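Side-chain contacts in RNA-dependent RNA Polymerase (Bombyx mori cytoplasmic polyhedrosis virus, PDB 6TZ0), which catalyses RNA-templated RNA synthesis, producing plus-strand transcripts of the viral genome segments and, after core assembly, complementary minus strands: residues E25-T30 against C788-T793; V38-F43 against E148-I153; L533-Q538 against C671-K676; S716-V721 against V727-F732. All blocks are in the same frame, centred on the assembly; numbering follows the deposited sequence.

Contact 1: residues E25-T30 against C788-T793; sequences EIEHLT and CLRRFT
The CA atoms of Thr30 and Arg790, the nearest pair between helix 20-35 and the loop leading into strand 791-795, are 8.7 Å apart, so one long side chain must span the gap. Arg790 does so with CG anti to the backbone N (chi1 -161°) and its chain extended as far as NE, which brings the guanidinium edge to the helix beside Glu27 and Thr30. There NH1 makes a weak hydrogen bond to the carbonyl O of Glu27, at 3.1 Å with 121° at the hydrogen. Glu27 also turns its carboxylate toward the same group: OE2 is 3.6 Å from NH2 of Arg790, a salt bridge whose geometry is doubtful because NH2 is crowded in the model. The two planes are tilted by 34°. Thr30 OG1 borders the guanidinium edge but is bonded within its own helix, to Ile26 O at 2.6 Å; the backbone N of Thr30 approaches that oxygen from the opposite face. The firm partner of Arg790 is Leu832 O, bonded to NE; the Glu27 carbonyl, weakly, and its carboxylate, at doubtful range, probably add to it, tying helix 20-35 to the loop before the strand that holds Arg791, which binds ATP in another structure of this protein.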
# COMPACT_ATOMS: atom_id res chain seq x y z
N GLU A 25 -36.17 -31.92 -8.96
CA GLU A 25 -36.21 -32.18 -7.52
C GLU A 25 -35.17 -31.35 -6.77
O GLU A 25 -35.48 -30.77 -5.72
CB GLU A 25 -35.99 -33.67 -7.29
CG GLU A 25 -36.17 -34.14 -5.88
CD GLU A 25 -36.00 -35.64 -5.76
OE1 GLU A 25 -35.64 -36.28 -6.78
OE2 GLU A 25 -36.23 -36.19 -4.67
N ILE A 26 -33.95 -31.29 -7.30
CA ILE A 26 -32.90 -30.45 -6.71
C ILE A 26 -33.27 -28.98 -6.83
O ILE A 26 -33.03 -28.19 -5.90
CB ILE A 26 -31.55 -30.76 -7.38
CG1 ILE A 26 -31.14 -32.19 -7.07
CG2 ILE A 26 -30.45 -29.81 -6.92
CD1 ILE A 26 -30.96 -32.46 -5.59
N GLU A 27 -33.90 -28.60 -7.95
CA GLU A 27 -34.35 -27.23 -8.14
C GLU A 27 -35.39 -26.84 -7.09
O GLU A 27 -35.29 -25.78 -6.47
CB GLU A 27 -34.91 -27.09 -9.56
CG GLU A 27 -35.26 -25.70 -9.97
CD GLU A 27 -35.63 -25.59 -11.43
OE1 GLU A 27 -35.66 -26.63 -12.11
OE2 GLU A 27 -35.87 -24.46 -11.90
N HIS A 28 -36.34 -27.75 -6.82
CA HIS A 28 -37.36 -27.51 -5.81
C HIS A 28 -36.78 -27.43 -4.40
O HIS A 28 -37.13 -26.52 -3.63
CB HIS A 28 -38.41 -28.62 -5.89
CG HIS A 28 -39.50 -28.51 -4.87
ND1 HIS A 28 -40.47 -27.54 -4.92
CD2 HIS A 28 -39.78 -29.27 -3.79
CE1 HIS A 28 -41.29 -27.69 -3.90
NE2 HIS A 28 -40.90 -28.74 -3.20
N LEU A 29 -35.88 -28.34 -4.04
CA LEU A 29 -35.36 -28.35 -2.67
C LEU A 29 -34.41 -27.19 -2.41
O LEU A 29 -34.44 -26.59 -1.32
CB LEU A 29 -34.70 -29.68 -2.37
CG LEU A 29 -35.71 -30.80 -2.18
CD1 LEU A 29 -35.00 -32.11 -2.00
CD2 LEU A 29 -36.57 -30.50 -0.97
N THR A 30 -33.56 -26.84 -3.38
CA THR A 30 -32.69 -25.69 -3.18
C THR A 30 -33.46 -24.38 -3.23
O THR A 30 -33.08 -23.41 -2.56
CB THR A 30 -31.56 -25.71 -4.21
OG1 THR A 30 -32.12 -25.75 -5.53
CG2 THR A 30 -30.65 -26.91 -3.99
N CYS A 788 -27.29 -19.76 -1.95
CA CYS A 788 -26.87 -18.38 -1.70
C CYS A 788 -27.14 -17.32 -2.77
O CYS A 788 -27.51 -16.20 -2.45
CB CYS A 788 -25.39 -18.34 -1.31
SG CYS A 788 -25.01 -19.33 0.16
N LEU A 789 -26.94 -17.67 -4.04
CA LEU A 789 -27.12 -16.72 -5.13
C LEU A 789 -28.42 -16.83 -5.93
O LEU A 789 -28.55 -16.22 -6.99
CB LEU A 789 -25.93 -16.80 -6.09
CG LEU A 789 -24.53 -16.74 -5.48
CD1 LEU A 789 -23.48 -17.08 -6.53
CD2 LEU A 789 -24.25 -15.37 -4.89
N ARG A 790 -29.38 -17.60 -5.43
CA ARG A 790 -30.63 -17.83 -6.16
C ARG A 790 -31.80 -16.85 -5.98
O ARG A 790 -32.82 -17.01 -6.65
CB ARG A 790 -31.11 -19.25 -5.90
CG ARG A 790 -32.11 -19.76 -6.93
CD ARG A 790 -32.23 -21.26 -6.87
NE ARG A 790 -33.23 -21.76 -7.80
CZ ARG A 790 -33.55 -23.04 -7.92
NH1 ARG A 790 -32.94 -23.95 -7.18
NH2 ARG A 790 -34.47 -23.41 -8.80
N ARG A 791 -31.68 -15.85 -5.12
CA ARG A 791 -32.81 -14.93 -4.89
C ARG A 791 -32.69 -13.52 -5.47
O ARG A 791 -31.70 -12.83 -5.26
CB ARG A 791 -33.08 -14.80 -3.39
CG ARG A 791 -33.58 -16.07 -2.74
CD ARG A 791 -34.27 -15.73 -1.43
NE ARG A 791 -35.26 -14.68 -1.63
CZ ARG A 791 -36.18 -14.34 -0.73
NH1 ARG A 791 -37.04 -13.37 -1.00
NH2 ARG A 791 -36.24 -14.98 0.43
N PHE A 792 -33.72 -13.13 -6.23
CA PHE A 792 -33.77 -11.80 -6.82
C PHE A 792 -35.13 -11.12 -6.60
O PHE A 792 -36.17 -11.68 -6.95
CB PHE A 792 -33.48 -11.91 -8.32
CG PHE A 792 -33.13 -10.61 -8.98
CD1 PHE A 792 -31.93 -9.97 -8.68
CD2 PHE A 792 -33.97 -10.04 -9.91
CE1 PHE A 792 -31.60 -8.78 -9.29
CE2 PHE A 792 -33.64 -8.85 -10.52
CZ PHE A 792 -32.46 -8.21 -10.21
N THR A 793 -35.14 -9.91 -6.04
CA THR A 793 -36.37 -9.16 -5.84
C THR A 793 -36.31 -7.89 -6.69
O THR A 793 -35.28 -7.22 -6.73
CB THR A 793 -36.57 -8.80 -4.37
OG1 THR A 793 -35.48 -7.98 -3.93
CG2 THR A 793 -36.63 -10.05 -3.53

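Contact 2: residues V38-F43 against E148-I153; sequences VARHDF and ELCAVI
Arg40 and Phe43 of helix 37-44 pack against Cys150 and Ile153 of helix 145-160 in a buried, largely apolar helix-helix contact, near the N terminus of the polymerase. No hydrogen bond crosses it. On both helices the touching residues are three positions apart, and the short axes approach to 10.6 Å at a crossing angle of 45°. Cys150 SG lies alongside the aliphatic part of Arg40, with CG at 3.7 Å and CB and CD scarcely farther. Its thiol is directed there by chi1 of -75°, which sets SG opposite the carbonyl carbon. This is an interhelical seam of the N-terminal region that reovirid polymerases carry ahead of the fingers, palm and thumb. At its other end the ring of Phe43 meets Ile153: CE2 is 3.7 Å from the CG2 branch, and the two side chains run at a slant to each other. Phe43 CD2 is also 4.5 Å from Cys150 SG. Leu44 touches both Cys150 and Ile153, extending the apolar packing by one residue. The arginine chain bends at chi3 (-67°), and NH1 is hydrogen-bonded to Leu33 O. The side chain of Arg40 comes within about 3 Å, nearest atoms, of those of Arg37 and Arg147, which bind ATP in another structure of this protein.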
# COMPACT_ATOMS: atom_id res chain seq x y z
N VAL A 38 -38.03 -20.52 7.76
CA VAL A 38 -38.66 -21.60 8.50
C VAL A 38 -38.12 -22.94 8.01
O VAL A 38 -37.79 -23.82 8.81
CB VAL A 38 -40.19 -21.51 8.37
CG1 VAL A 38 -40.85 -22.67 9.08
CG2 VAL A 38 -40.68 -20.20 8.93
N ALA A 39 -38.00 -23.10 6.69
CA ALA A 39 -37.41 -24.31 6.13
C ALA A 39 -35.93 -24.41 6.44
O ALA A 39 -35.41 -25.52 6.56
CB ALA A 39 -37.65 -24.36 4.63
N ARG A 40 -35.24 -23.28 6.60
CA ARG A 40 -33.82 -23.34 6.96
C ARG A 40 -33.63 -23.76 8.41
O ARG A 40 -32.72 -24.54 8.71
CB ARG A 40 -33.15 -22.00 6.69
CG ARG A 40 -33.03 -21.69 5.21
CD ARG A 40 -32.05 -20.57 4.93
NE ARG A 40 -32.49 -19.27 5.42
CZ ARG A 40 -33.24 -18.43 4.72
NH1 ARG A 40 -33.65 -18.76 3.51
NH2 ARG A 40 -33.59 -17.27 5.24
N HIS A 41 -34.49 -23.27 9.31
CA HIS A 41 -34.46 -23.75 10.69
C HIS A 41 -34.88 -25.21 10.77
O HIS A 41 -34.38 -25.95 11.63
CB HIS A 41 -35.35 -22.89 11.58
CG HIS A 41 -35.21 -23.18 13.04
ND1 HIS A 41 -35.91 -24.19 13.66
CD2 HIS A 41 -34.46 -22.59 14.00
CE1 HIS A 41 -35.58 -24.22 14.94
NE2 HIS A 41 -34.71 -23.26 15.17
N ASP A 42 -35.79 -25.65 9.90
CA ASP A 42 -36.20 -27.05 9.88
C ASP A 42 -35.08 -27.95 9.35
O ASP A 42 -34.88 -29.06 9.85
CB ASP A 42 -37.45 -27.19 9.02
CG ASP A 42 -38.17 -28.51 9.23
OD1 ASP A 42 -37.76 -29.30 10.11
OD2 ASP A 42 -39.15 -28.77 8.51
N PHE A 43 -34.36 -27.48 8.33
CA PHE A 43 -33.29 -28.28 7.74
C PHE A 43 -32.09 -28.37 8.66
O PHE A 43 -31.49 -29.44 8.81
CB PHE A 43 -32.89 -27.67 6.40
CG PHE A 43 -31.79 -28.40 5.69
CD1 PHE A 43 -32.04 -29.61 5.07
CD2 PHE A 43 -30.51 -27.88 5.64
CE1 PHE A 43 -31.04 -30.29 4.41
CE2 PHE A 43 -29.50 -28.56 4.99
CZ PHE A 43 -29.77 -29.76 4.37
N GLU A 148 -25.43 -19.67 4.06
CA GLU A 148 -24.13 -20.26 3.78
C GLU A 148 -23.93 -21.55 4.56
O GLU A 148 -23.38 -22.53 4.03
CB GLU A 148 -23.03 -19.25 4.09
CG GLU A 148 -23.08 -18.02 3.20
CD GLU A 148 -21.97 -17.04 3.49
OE1 GLU A 148 -21.21 -17.26 4.45
OE2 GLU A 148 -21.86 -16.04 2.75
N LEU A 149 -24.39 -21.59 5.82
CA LEU A 149 -24.34 -22.83 6.58
C LEU A 149 -25.26 -23.89 5.98
O LEU A 149 -24.92 -25.08 5.97
CB LEU A 149 -24.68 -22.55 8.05
CG LEU A 149 -24.53 -23.73 9.01
CD1 LEU A 149 -23.09 -24.19 9.05
CD2 LEU A 149 -25.00 -23.37 10.39
N CYS A 150 -26.42 -23.47 5.45
CA CYS A 150 -27.30 -24.39 4.74
C CYS A 150 -26.65 -24.95 3.49
O CYS A 150 -26.83 -26.12 3.16
CB CYS A 150 -28.62 -23.71 4.38
SG CYS A 150 -29.78 -23.48 5.73
N ALA A 151 -25.85 -24.13 2.79
CA ALA A 151 -25.14 -24.61 1.60
C ALA A 151 -24.10 -25.65 1.96
O ALA A 151 -24.00 -26.69 1.29
CB ALA A 151 -24.50 -23.43 0.87
N VAL A 152 -23.35 -25.42 3.04
CA VAL A 152 -22.32 -26.38 3.47
C VAL A 152 -22.96 -27.70 3.91
O VAL A 152 -22.53 -28.79 3.51
CB VAL A 152 -21.45 -25.77 4.59
CG1 VAL A 152 -20.48 -26.79 5.12
CG2 VAL A 152 -20.69 -24.60 4.06
N ILE A 153 -24.02 -27.62 4.72
CA ILE A 153 -24.68 -28.82 5.23
C ILE A 153 -25.39 -29.59 4.11
O ILE A 153 -25.36 -30.82 4.08
CB ILE A 153 -25.63 -28.44 6.39
CG1 ILE A 153 -24.83 -27.89 7.57
CG2 ILE A 153 -26.47 -29.60 6.84
CD1 ILE A 153 -23.84 -28.86 8.15

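Contact 3: residues L533-Q538 against C671-K676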
# COMPACT_ATOMS: atom_id res chain seq x y z
N LEU A 533 11.65 -25.03 -6.92
CA LEU A 533 11.58 -26.38 -7.45
C LEU A 533 12.92 -26.86 -8.00
O LEU A 533 13.24 -28.04 -7.87
CB LEU A 533 10.50 -26.42 -8.53
CG LEU A 533 9.08 -26.88 -8.21
CD1 LEU A 533 8.48 -26.24 -7.01
CD2 LEU A 533 8.25 -26.46 -9.40
N TYR A 534 13.72 -25.96 -8.56
CA TYR A 534 15.06 -26.35 -8.99
C TYR A 534 16.00 -26.53 -7.80
O TYR A 534 16.65 -27.58 -7.68
CB TYR A 534 15.63 -25.32 -9.96
CG TYR A 534 17.04 -25.65 -10.38
CD1 TYR A 534 17.30 -26.72 -11.21
CD2 TYR A 534 18.11 -24.89 -9.93
CE1 TYR A 534 18.58 -27.04 -11.58
CE2 TYR A 534 19.40 -25.20 -10.30
CZ TYR A 534 19.62 -26.27 -11.13
OH TYR A 534 20.90 -26.59 -11.51
N TRP A 535 16.08 -25.55 -6.92
CA TRP A 535 17.06 -25.61 -5.84
C TRP A 535 16.68 -26.54 -4.71
O TRP A 535 17.48 -26.73 -3.80
CB TRP A 535 17.32 -24.22 -5.26
CG TRP A 535 18.16 -23.35 -6.12
CD1 TRP A 535 17.74 -22.31 -6.87
CD2 TRP A 535 19.56 -23.48 -6.34
NE1 TRP A 535 18.81 -21.75 -7.54
CE2 TRP A 535 19.94 -22.46 -7.23
CE3 TRP A 535 20.54 -24.36 -5.87
CZ2 TRP A 535 21.24 -22.30 -7.66
CZ3 TRP A 535 21.83 -24.19 -6.30
CH2 TRP A 535 22.18 -23.17 -7.18
N THR A 536 15.49 -27.13 -4.73
CA THR A 536 15.17 -28.11 -3.71
C THR A 536 15.37 -29.53 -4.23
O THR A 536 15.40 -30.48 -3.43
CB THR A 536 13.74 -27.89 -3.20
OG1 THR A 536 13.48 -26.49 -3.15
CG2 THR A 536 13.63 -28.35 -1.78
N SER A 537 15.57 -29.69 -5.53
CA SER A 537 16.01 -30.94 -6.14
C SER A 537 17.52 -31.13 -6.08
O SER A 537 18.02 -32.12 -6.61
CB SER A 537 15.57 -31.01 -7.60
OG SER A 537 14.16 -31.06 -7.72
N GLN A 538 18.24 -30.21 -5.45
CA GLN A 538 19.69 -30.27 -5.39
C GLN A 538 20.14 -30.93 -4.10
O GLN A 538 19.37 -31.11 -3.15
CB GLN A 538 20.28 -28.87 -5.50
CG GLN A 538 19.87 -28.14 -6.75
CD GLN A 538 20.34 -28.83 -8.00
OE1 GLN A 538 21.46 -29.31 -8.06
NE2 GLN A 538 19.47 -28.91 -9.00
N CYS A 671 29.11 -19.41 0.30
CA CYS A 671 28.40 -20.55 -0.24
C CYS A 671 27.01 -20.16 -0.74
O CYS A 671 26.23 -21.03 -1.11
CB CYS A 671 28.31 -21.64 0.83
SG CYS A 671 27.45 -21.09 2.28
N LEU A 672 26.73 -18.87 -0.79
CA LEU A 672 25.41 -18.36 -1.13
C LEU A 672 25.19 -18.45 -2.63
O LEU A 672 25.99 -17.93 -3.41
CB LEU A 672 25.28 -16.91 -0.65
CG LEU A 672 23.94 -16.17 -0.62
CD1 LEU A 672 23.97 -15.21 0.54
CD2 LEU A 672 23.70 -15.39 -1.88
N THR A 673 24.11 -19.11 -3.03
CA THR A 673 23.80 -19.26 -4.45
C THR A 673 22.86 -18.17 -4.96
O THR A 673 23.23 -17.40 -5.84
CB THR A 673 23.19 -20.64 -4.69
OG1 THR A 673 21.97 -20.73 -3.96
CG2 THR A 673 24.12 -21.71 -4.21
N THR A 674 21.64 -18.11 -4.42
CA THR A 674 20.68 -17.08 -4.78
C THR A 674 19.99 -16.57 -3.52
O THR A 674 19.91 -17.27 -2.51
CB THR A 674 19.59 -17.58 -5.76
OG1 THR A 674 18.90 -18.70 -5.20
CG2 THR A 674 20.16 -17.95 -7.13
N ILE A 675 19.50 -15.34 -3.60
CA ILE A 675 18.55 -14.80 -2.64
C ILE A 675 17.40 -14.18 -3.42
O ILE A 675 17.58 -13.69 -4.53
CB ILE A 675 19.17 -13.77 -1.66
CG1 ILE A 675 19.78 -12.59 -2.39
CG2 ILE A 675 20.20 -14.41 -0.76
CD1 ILE A 675 20.10 -11.43 -1.50
N LYS A 676 16.20 -14.25 -2.84
CA LYS A 676 15.02 -13.59 -3.39
C LYS A 676 14.33 -12.80 -2.29
O LYS A 676 14.09 -13.34 -1.20
CB LYS A 676 14.05 -14.59 -4.01
CG LYS A 676 14.57 -15.24 -5.27
CD LYS A 676 14.69 -14.21 -6.38
CE LYS A 676 15.17 -14.84 -7.67
NZ LYS A 676 15.33 -13.83 -8.75
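Trp535 presents one face of its indole to Thr673, the two side chains approaching from opposite directions. Its chi1 of -75° sets CG opposite the carbonyl carbon and beside the backbone N, swinging the ring out to the strand. Thr673 CB lies 4.1 Å from the centroid of the six-membered ring and 27° off its normal, a CH-pi contact over the benzo half; the nearest ring atom is CH2, 3.7 Å from Thr673 CB. Thr673 CG2 also reaches toward CH2 and CZ3, whereas its OG1 stands 3.9 Å above the indole plane near the rim. That hydroxyl is hydrogen-bonded to Ile685 O on the neighbouring strand. Thr674 comes at a slant to the pyrrole half: its OG1 is 3.8 Å from Trp535 NE1, and no hydrogen bond joins them. Thr673 and Thr674 both pair through their backbones with Ile685, consistent with a classic beta bulge, which would let the two side chains face the same indole. Behind Trp535, the Tyr534 ring stands steeply against the indole and reaches its opposite face with CD2, 3.9 Å above the plane, toward the rim. Strand 672-677 pairs with strand 682-687 in the hairpin whose turn carries Asp680 and Asp681, the magnesium-binding motif C of the polymerase palm; this contact lies at the outer strand, away from those aspartates. Its chemistry implies dispersion and CH-pi packing between helix 530-535 and the palm hairpin, with the Thr673 hydroxyl satisfied by the sheet and not by the tryptophan.

Contact 4: residues S716-V721 against V727-F732; sequences SQNSIV and VVNGTF
Ile720 and Val727 form the tight part of this contact, an antiparallel hydrogen-bonded pair in a short beta hairpin. Ile720 N donates to Val727 O at 2.9 Å (156° at the hydrogen), and Val727 N returns a straighter bond to Ile720 O at 3.0 Å (173°). Both side chains project to the same face of the sheet and lie side by side, with Ile720 CG2 3.9 Å from Val727 CB. This branch sits between the backbone N and carbonyl carbon, while CG1 points anti to the N (chi1 -166°) and leads away from the partner. One step on, the backbones stay close, 4.3 Å between the CA atoms of Ser719 and Val728, but the side chains meet only through Ser719 CB and Val728 CG2 at 3.8 Å. The end at Asn718 and Asn729 differs in kind, close but held by packing: Asn729 OD1 lies 3.3 Å from Asn718 CB. Asn729 and Gly730 are both left-handed in backbone, and Val728 N bonds to Thr731 O beyond them, consistent with a type I' turn. Six touching residues are all buried, so neither end faces solvent. Ile720 and Val727 rest on Met532 of helix 530-535, Ile720 also on Leu543 and Ser545 of strand 541-548, while Asn718 and Val728 touch Leu261 of helix 257-264. Following the palm sheet, the hairpin is probably motif E, placed between these elements.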
# COMPACT_ATOMS: atom_id res chain seq x y z
N SER A 716 16.32 -25.08 6.90
CA SER A 716 16.04 -26.49 6.69
C SER A 716 16.92 -27.04 5.58
O SER A 716 17.55 -26.31 4.82
CB SER A 716 14.57 -26.72 6.33
OG SER A 716 14.25 -26.13 5.09
N GLN A 717 16.95 -28.36 5.51
CA GLN A 717 17.59 -29.05 4.41
C GLN A 717 16.64 -29.29 3.24
O GLN A 717 17.08 -29.31 2.09
CB GLN A 717 18.19 -30.37 4.92
CG GLN A 717 18.85 -31.26 3.89
CD GLN A 717 19.66 -32.37 4.49
OE1 GLN A 717 19.88 -32.41 5.70
NE2 GLN A 717 20.10 -33.31 3.66
N ASN A 718 15.34 -29.39 3.50
CA ASN A 718 14.46 -29.84 2.44
C ASN A 718 13.12 -29.11 2.39
O ASN A 718 12.14 -29.66 1.88
CB ASN A 718 14.25 -31.35 2.54
CG ASN A 718 13.85 -31.79 3.93
OD1 ASN A 718 13.57 -30.97 4.80
ND2 ASN A 718 13.86 -33.09 4.16
N SER A 719 13.05 -27.86 2.85
CA SER A 719 11.81 -27.11 2.76
C SER A 719 12.11 -25.62 2.71
O SER A 719 13.00 -25.14 3.41
CB SER A 719 10.88 -27.41 3.95
OG SER A 719 11.44 -26.96 5.17
N ILE A 720 11.36 -24.90 1.89
CA ILE A 720 11.61 -23.48 1.64
C ILE A 720 10.27 -22.77 1.48
O ILE A 720 9.31 -23.34 0.97
CB ILE A 720 12.55 -23.31 0.42
CG1 ILE A 720 13.12 -21.90 0.34
CG2 ILE A 720 11.89 -23.74 -0.90
CD1 ILE A 720 14.11 -21.60 1.40
N VAL A 721 10.20 -21.53 1.97
CA VAL A 721 8.97 -20.74 1.97
C VAL A 721 9.28 -19.39 1.32
O VAL A 721 10.23 -18.71 1.71
CB VAL A 721 8.41 -20.50 3.38
CG1 VAL A 721 7.07 -19.81 3.31
CG2 VAL A 721 8.33 -21.77 4.20
N VAL A 727 7.50 -25.01 -0.69
CA VAL A 727 8.05 -26.06 -1.53
C VAL A 727 8.87 -26.99 -0.65
O VAL A 727 9.72 -26.54 0.12
CB VAL A 727 8.92 -25.48 -2.67
CG1 VAL A 727 9.58 -26.59 -3.46
CG2 VAL A 727 8.07 -24.62 -3.59
N VAL A 728 8.57 -28.29 -0.73
CA VAL A 728 9.26 -29.32 0.04
C VAL A 728 9.69 -30.40 -0.94
O VAL A 728 8.86 -31.20 -1.37
CB VAL A 728 8.39 -29.92 1.15
CG1 VAL A 728 9.15 -30.96 1.91
CG2 VAL A 728 7.90 -28.85 2.11
N ASN A 729 10.98 -30.43 -1.29
CA ASN A 729 11.61 -31.47 -2.11
C ASN A 729 10.99 -31.60 -3.50
O ASN A 729 10.59 -32.68 -3.93
CB ASN A 729 11.61 -32.82 -1.39
CG ASN A 729 12.64 -32.90 -0.32
OD1 ASN A 729 13.77 -32.46 -0.50
ND2 ASN A 729 12.28 -33.47 0.82
N GLY A 730 10.94 -30.48 -4.22
CA GLY A 730 10.40 -30.50 -5.56
C GLY A 730 8.90 -30.61 -5.62
O GLY A 730 8.35 -31.00 -6.66
N THR A 731 8.21 -30.26 -4.54
CA THR A 731 6.78 -30.49 -4.38
C THR A 731 6.13 -29.28 -3.73
O THR A 731 6.60 -28.81 -2.70
CB THR A 731 6.55 -31.76 -3.55
OG1 THR A 731 6.85 -32.92 -4.33
CG2 THR A 731 5.16 -31.82 -2.98
N PHE A 732 5.05 -28.80 -4.34
CA PHE A 732 4.32 -27.63 -3.86
C PHE A 732 3.24 -28.05 -2.87
O PHE A 732 2.29 -28.74 -3.25
CB PHE A 732 3.72 -26.89 -5.05
CG PHE A 732 2.80 -25.76 -4.67
CD1 PHE A 732 3.29 -24.64 -4.03
CD2 PHE A 732 1.46 -25.81 -5.02
CE1 PHE A 732 2.46 -23.60 -3.70
CE2 PHE A 732 0.62 -24.77 -4.69
CZ PHE A 732 1.12 -23.67 -4.03

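Overall arrangement
Starting from the N terminus, helix 20-35 opens contact 1, which closes only at residues 788-793 and so encloses the other three. Helix 37-44 follows at once and opens contact 2, closed by helix 145-160; Cys788 packs on Glu148 and Ala151, so contacts 1 and 2 form one cluster, their centres 12 Å apart. Contact 3 then runs from helix 530-535 to strand 672-677, and contact 4 closes a short hairpin after it. Contacts 2, 3 and 4 are in series and none cross. Contacts 3 and 4 touch through Leu533 and Thr536, joining the end of helix 530-535 to the hairpin, while contacts 1 and 3 lie on opposite sides of the chain's centre, their centres about 52 Å apart.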